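Local coordinates for tRNA (Adenine(22)-N(1))-methyltransferase (Mycoplasma capricolum subsp. capricolum, PDB 6QE6), which probably methylates N1 of adenine 22 in tRNA, and is captured here with the cofactor product S-adenosyl-L-homocysteine, at residues Arg25-Ala30 / Pro50-Gln55. Sequence-based numbering, arbitrary orientation.
Sequences RLNQVA and PIYLVQ. With SAH (S-adenosyl-L-homocysteine), chain C.
Helices 24-31 and 48-55 of the Rossmann-like class I methyltransferase fold lie side by side on the central, largely parallel sheet and meet through Ala30, Tyr52 and Leu53, a small contact that buries 143 Å² in all. The axes of 25-30 and 50-55 run 41° apart and come no closer than 10.8 Å, so side chains from 50-55 span most of the gap. Ala30, whose CB points at the other helix, receives two of them. CE2 on one side of the Tyr52 ring lies 3.8 Å from Ala30 CB, and the CD2 methyl of Leu53 reaches the same CB at 4.1 Å. Tyr52 holds CG opposite its backbone N (chi1 179°), a setting that carries the ring across to the first helix. One turn earlier there, the Asn27 amide stands nearly perpendicular to that ring, the planes 78° apart; its ND2 is 3.9 Å from Tyr52 OH, too far for a hydrogen bond, so amide and hydroxyl are merely neighbours. Near the start of helix 24-31 the Arg25 side chain reaches the cofactor product: NH1 makes a weak, bent hydrogen bond of 3.3 Å to carboxylate OXT of S-adenosyl-L-homocysteine, and the second carboxylate oxygen, O, lies at the guanidinium edge, in its plane. Leu22 touches both Asn27 and Tyr52, while on the sheet side Val29 touches strands 109-115 and 168-175 and Leu53 touches strand 59-66.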
ATOM      1  N   ARG A  25       4.015  -7.367  -8.278  1.00 34.90           N
ATOM      2  CA  ARG A  25       3.346  -6.344  -7.474  1.00 40.26           C
ATOM      3  C   ARG A  25       4.004  -4.975  -7.636  1.00 40.96           C
ATOM      4  O   ARG A  25       3.297  -3.953  -7.619  1.00 36.44           O
ATOM      5  CB  ARG A  25       3.294  -6.750  -6.005  1.00 37.96           C
ATOM      6  CG  ARG A  25       4.624  -6.984  -5.366  1.00 37.22           C
ATOM      7  CD  ARG A  25       4.415  -7.603  -4.014  1.00 33.84           C
ATOM      8  NE  ARG A  25       5.440  -8.600  -3.763  1.00 43.25           N
ATOM      9  CZ  ARG A  25       6.590  -8.329  -3.168  1.00 50.56           C
ATOM     10  NH1 ARG A  25       6.844  -7.078  -2.757  1.00 50.10           N
ATOM     11  NH2 ARG A  25       7.478  -9.305  -2.992  1.00 46.52           N
ATOM     12  N   LEU A  26       5.335  -4.928  -7.832  1.00 38.14           N
ATOM     13  CA  LEU A  26       5.991  -3.642  -8.072  1.00 34.91           C
ATOM     14  C   LEU A  26       5.626  -3.085  -9.438  1.00 35.78           C
ATOM     15  O   LEU A  26       5.484  -1.865  -9.593  1.00 33.72           O
ATOM     16  CB  LEU A  26       7.511  -3.775  -7.924  1.00 36.55           C
ATOM     17  CG  LEU A  26       7.972  -3.766  -6.456  1.00 41.47           C
ATOM     18  CD1 LEU A  26       9.439  -3.427  -6.328  1.00 33.18           C
ATOM     19  CD2 LEU A  26       7.128  -2.792  -5.613  1.00 40.85           C
ATOM     20  N   ASN A  27       5.442  -3.949 -10.435  1.00 34.21           N
ATOM     21  CA  ASN A  27       4.964  -3.434 -11.707  1.00 34.78           C
ATOM     22  C   ASN A  27       3.579  -2.839 -11.577  1.00 33.57           C
ATOM     23  O   ASN A  27       3.253  -1.884 -12.288  1.00 35.46           O
ATOM     24  CB  ASN A  27       4.965  -4.517 -12.771  1.00 36.70           C
ATOM     25  CG  ASN A  27       6.207  -4.475 -13.603  1.00 51.31           C
ATOM     26  OD1 ASN A  27       7.151  -5.258 -13.387  1.00 56.75           O
ATOM     27  ND2 ASN A  27       6.249  -3.522 -14.543  1.00 48.14           N
ATOM     28  N   GLN A  28       2.755  -3.372 -10.677  1.00 30.97           N
ATOM     29  CA  GLN A  28       1.416  -2.816 -10.517  1.00 33.33           C
ATOM     30  C   GLN A  28       1.486  -1.397  -9.983  1.00 33.37           C
ATOM     31  O   GLN A  28       0.742  -0.528 -10.443  1.00 34.87           O
ATOM     32  CB  GLN A  28       0.562  -3.703  -9.612  1.00 35.54           C
ATOM     33  CG  GLN A  28       0.305  -5.120 -10.167  1.00 31.64           C
ATOM     34  CD  GLN A  28       0.051  -5.123 -11.661  1.00 32.29           C
ATOM     35  OE1 GLN A  28       0.809  -5.715 -12.435  1.00 34.23           O
ATOM     36  NE2 GLN A  28      -1.004  -4.451 -12.078  1.00 33.20           N
ATOM     37  N   VAL A  29       2.400  -1.139  -9.041  1.00 31.11           N
ATOM     38  CA  VAL A  29       2.642   0.224  -8.576  1.00 28.75           C
ATOM     39  C   VAL A  29       3.134   1.124  -9.719  1.00 32.53           C
ATOM     40  O   VAL A  29       2.732   2.294  -9.831  1.00 32.35           O
ATOM     41  CB  VAL A  29       3.636   0.210  -7.400  1.00 27.69           C
ATOM     42  CG1 VAL A  29       4.110   1.617  -7.095  1.00 27.31           C
ATOM     43  CG2 VAL A  29       3.000  -0.390  -6.183  1.00 27.96           C
ATOM     44  N   ALA A  30       4.015   0.605 -10.580  1.00 33.38           N
ATOM     45  CA  ALA A  30       4.611   1.452 -11.611  1.00 28.96           C
ATOM     46  C   ALA A  30       3.589   1.879 -12.661  1.00 35.66           C
ATOM     47  O   ALA A  30       3.702   2.981 -13.215  1.00 34.11           O
ATOM     48  CB  ALA A  30       5.791   0.731 -12.265  1.00 34.77           C
ATOM     49  N   PRO A  50      12.541   2.860  -7.861  1.00 32.10           N
ATOM     50  CA  PRO A  50      12.997   4.179  -8.341  1.00 32.61           C
ATOM     51  C   PRO A  50      13.772   4.111  -9.643  1.00 33.66           C
ATOM     52  O   PRO A  50      13.552   4.946 -10.530  1.00 36.14           O
ATOM     53  CB  PRO A  50      13.871   4.688  -7.185  1.00 31.71           C
ATOM     54  CG  PRO A  50      13.292   4.062  -5.982  1.00 29.58           C
ATOM     55  CD  PRO A  50      12.824   2.689  -6.423  1.00 35.88           C
ATOM     56  N   ILE A  51      14.677   3.136  -9.778  1.00 32.08           N
ATOM     57  CA  ILE A  51      15.456   2.986 -11.005  1.00 28.55           C
ATOM     58  C   ILE A  51      14.536   2.755 -12.199  1.00 33.52           C
ATOM     59  O   ILE A  51      14.639   3.439 -13.221  1.00 33.81           O
ATOM     60  CB  ILE A  51      16.486   1.851 -10.843  1.00 37.85           C
ATOM     61  CG1 ILE A  51      17.632   2.305  -9.934  1.00 36.27           C
ATOM     62  CG2 ILE A  51      17.013   1.377 -12.196  1.00 35.48           C
ATOM     63  CD1 ILE A  51      18.392   1.164  -9.320  1.00 38.17           C
ATOM     64  N   TYR A  52      13.610   1.801 -12.084  1.00 33.67           N
ATOM     65  CA  TYR A  52      12.666   1.545 -13.172  1.00 34.06           C
ATOM     66  C   TYR A  52      11.904   2.810 -13.565  1.00 38.40           C
ATOM     67  O   TYR A  52      11.796   3.141 -14.755  1.00 34.23           O
ATOM     68  CB  TYR A  52      11.683   0.446 -12.768  1.00 32.71           C
ATOM     69  CG  TYR A  52      10.659   0.138 -13.832  1.00 35.38           C
ATOM     70  CD1 TYR A  52      10.892  -0.880 -14.756  1.00 34.66           C
ATOM     71  CD2 TYR A  52       9.461   0.864 -13.926  1.00 34.18           C
ATOM     72  CE1 TYR A  52       9.976  -1.184 -15.751  1.00 38.89           C
ATOM     73  CE2 TYR A  52       8.521   0.572 -14.930  1.00 38.12           C
ATOM     74  CZ  TYR A  52       8.793  -0.466 -15.839  1.00 45.44           C
ATOM     75  OH  TYR A  52       7.902  -0.802 -16.838  1.00 41.70           O
ATOM     76  N   LEU A  53      11.352   3.522 -12.567  1.00 32.12           N
ATOM     77  CA  LEU A  53      10.526   4.698 -12.838  1.00 37.70           C
ATOM     78  C   LEU A  53      11.322   5.792 -13.540  1.00 33.76           C
ATOM     79  O   LEU A  53      10.814   6.453 -14.454  1.00 30.21           O
ATOM     80  CB  LEU A  53       9.928   5.231 -11.537  1.00 34.80           C
ATOM     81  CG  LEU A  53       8.852   4.389 -10.852  1.00 33.56           C
ATOM     82  CD1 LEU A  53       8.561   4.978  -9.501  1.00 24.88           C
ATOM     83  CD2 LEU A  53       7.593   4.343 -11.696  1.00 35.63           C
ATOM     84  N   VAL A  54      12.570   6.000 -13.126  1.00 33.56           N
ATOM     85  CA  VAL A  54      13.390   7.004 -13.795  1.00 40.28           C
ATOM     86  C   VAL A  54      13.759   6.545 -15.205  1.00 37.25           C
ATOM     87  O   VAL A  54      13.674   7.318 -16.164  1.00 36.12           O
ATOM     88  CB  VAL A  54      14.630   7.325 -12.946  1.00 38.92           C
ATOM     89  CG1 VAL A  54      15.703   7.999 -13.800  1.00 35.09           C
ATOM     90  CG2 VAL A  54      14.225   8.217 -11.780  1.00 37.75           C
ATOM     91  N   GLN A  55      14.141   5.275 -15.361  1.00 38.61           N
ATOM     92  CA  GLN A  55      14.506   4.767 -16.682  1.00 38.78           C
ATOM     93  C   GLN A  55      13.364   4.902 -17.680  1.00 38.42           C
ATOM     94  O   GLN A  55      13.605   5.155 -18.860  1.00 35.04           O
ATOM     95  CB  GLN A  55      14.951   3.308 -16.587  1.00 37.25           C
ATOM     96  CG  GLN A  55      16.342   3.146 -15.995  1.00 40.49           C
ATOM     97  CD  GLN A  55      16.812   1.708 -15.959  1.00 47.59           C
ATOM     98  OE1 GLN A  55      16.035   0.793 -15.672  1.00 53.10           O
ATOM     99  NE2 GLN A  55      18.099   1.502 -16.227  1.00 50.04           N
TER
HETATM  100  N   SAH C 301      10.190  -1.928  -1.399  1.00 38.94           N
HETATM  101  CA  SAH C 301      10.609  -3.303  -1.648  1.00 46.14           C
HETATM  102  CB  SAH C 301      11.295  -3.895  -0.408  1.00 44.47           C
HETATM  103  CG  SAH C 301      10.424  -4.109   0.831  1.00 42.47           C
HETATM  104  SD  SAH C 301      11.331  -4.946   2.159  1.00 43.17           S
HETATM  105  C   SAH C 301       9.430  -4.185  -2.069  1.00 51.39           C
HETATM  106  O   SAH C 301       8.267  -3.851  -1.819  1.00 51.09           O
HETATM  107  OXT SAH C 301       9.611  -5.254  -2.663  1.00 50.53           O
HETATM  108  C5' SAH C 301      10.878  -3.665   3.351  1.00 38.65           C
HETATM  109  C4' SAH C 301      11.931  -2.565   3.437  1.00 38.42           C
HETATM  110  O4' SAH C 301      11.418  -1.497   4.197  1.00 35.97           O
HETATM  111  C3' SAH C 301      13.189  -3.019   4.155  1.00 38.23           C
HETATM  112  O3' SAH C 301      14.316  -2.702   3.369  1.00 41.27           O
HETATM  113  C2' SAH C 301      13.219  -2.215   5.444  1.00 39.93           C
HETATM  114  O2' SAH C 301      14.542  -1.871   5.752  1.00 40.22           O
HETATM  115  C1' SAH C 301      12.382  -1.005   5.093  1.00 34.80           C
HETATM  116  N9  SAH C 301      11.679  -0.421   6.236  1.00 36.12           N
HETATM  117  C8  SAH C 301      11.088  -1.082   7.274  1.00 35.71           C
HETATM  118  N7  SAH C 301      10.538  -0.150   8.100  1.00 30.92           N
HETATM  119  C5  SAH C 301      10.765   1.070   7.601  1.00 30.59           C
HETATM  120  C6  SAH C 301      10.433   2.339   8.050  1.00 35.55           C
HETATM  121  N6  SAH C 301       9.751   2.506   9.181  1.00 33.22           N
HETATM  122  N1  SAH C 301      10.822   3.430   7.308  1.00 32.47           N
HETATM  123  C2  SAH C 301      11.526   3.268   6.131  1.00 32.92           C
HETATM  124  N3  SAH C 301      11.850   1.999   5.701  1.00 34.55           N
HETATM  125  C4  SAH C 301      11.475   0.919   6.425  1.00 30.52           C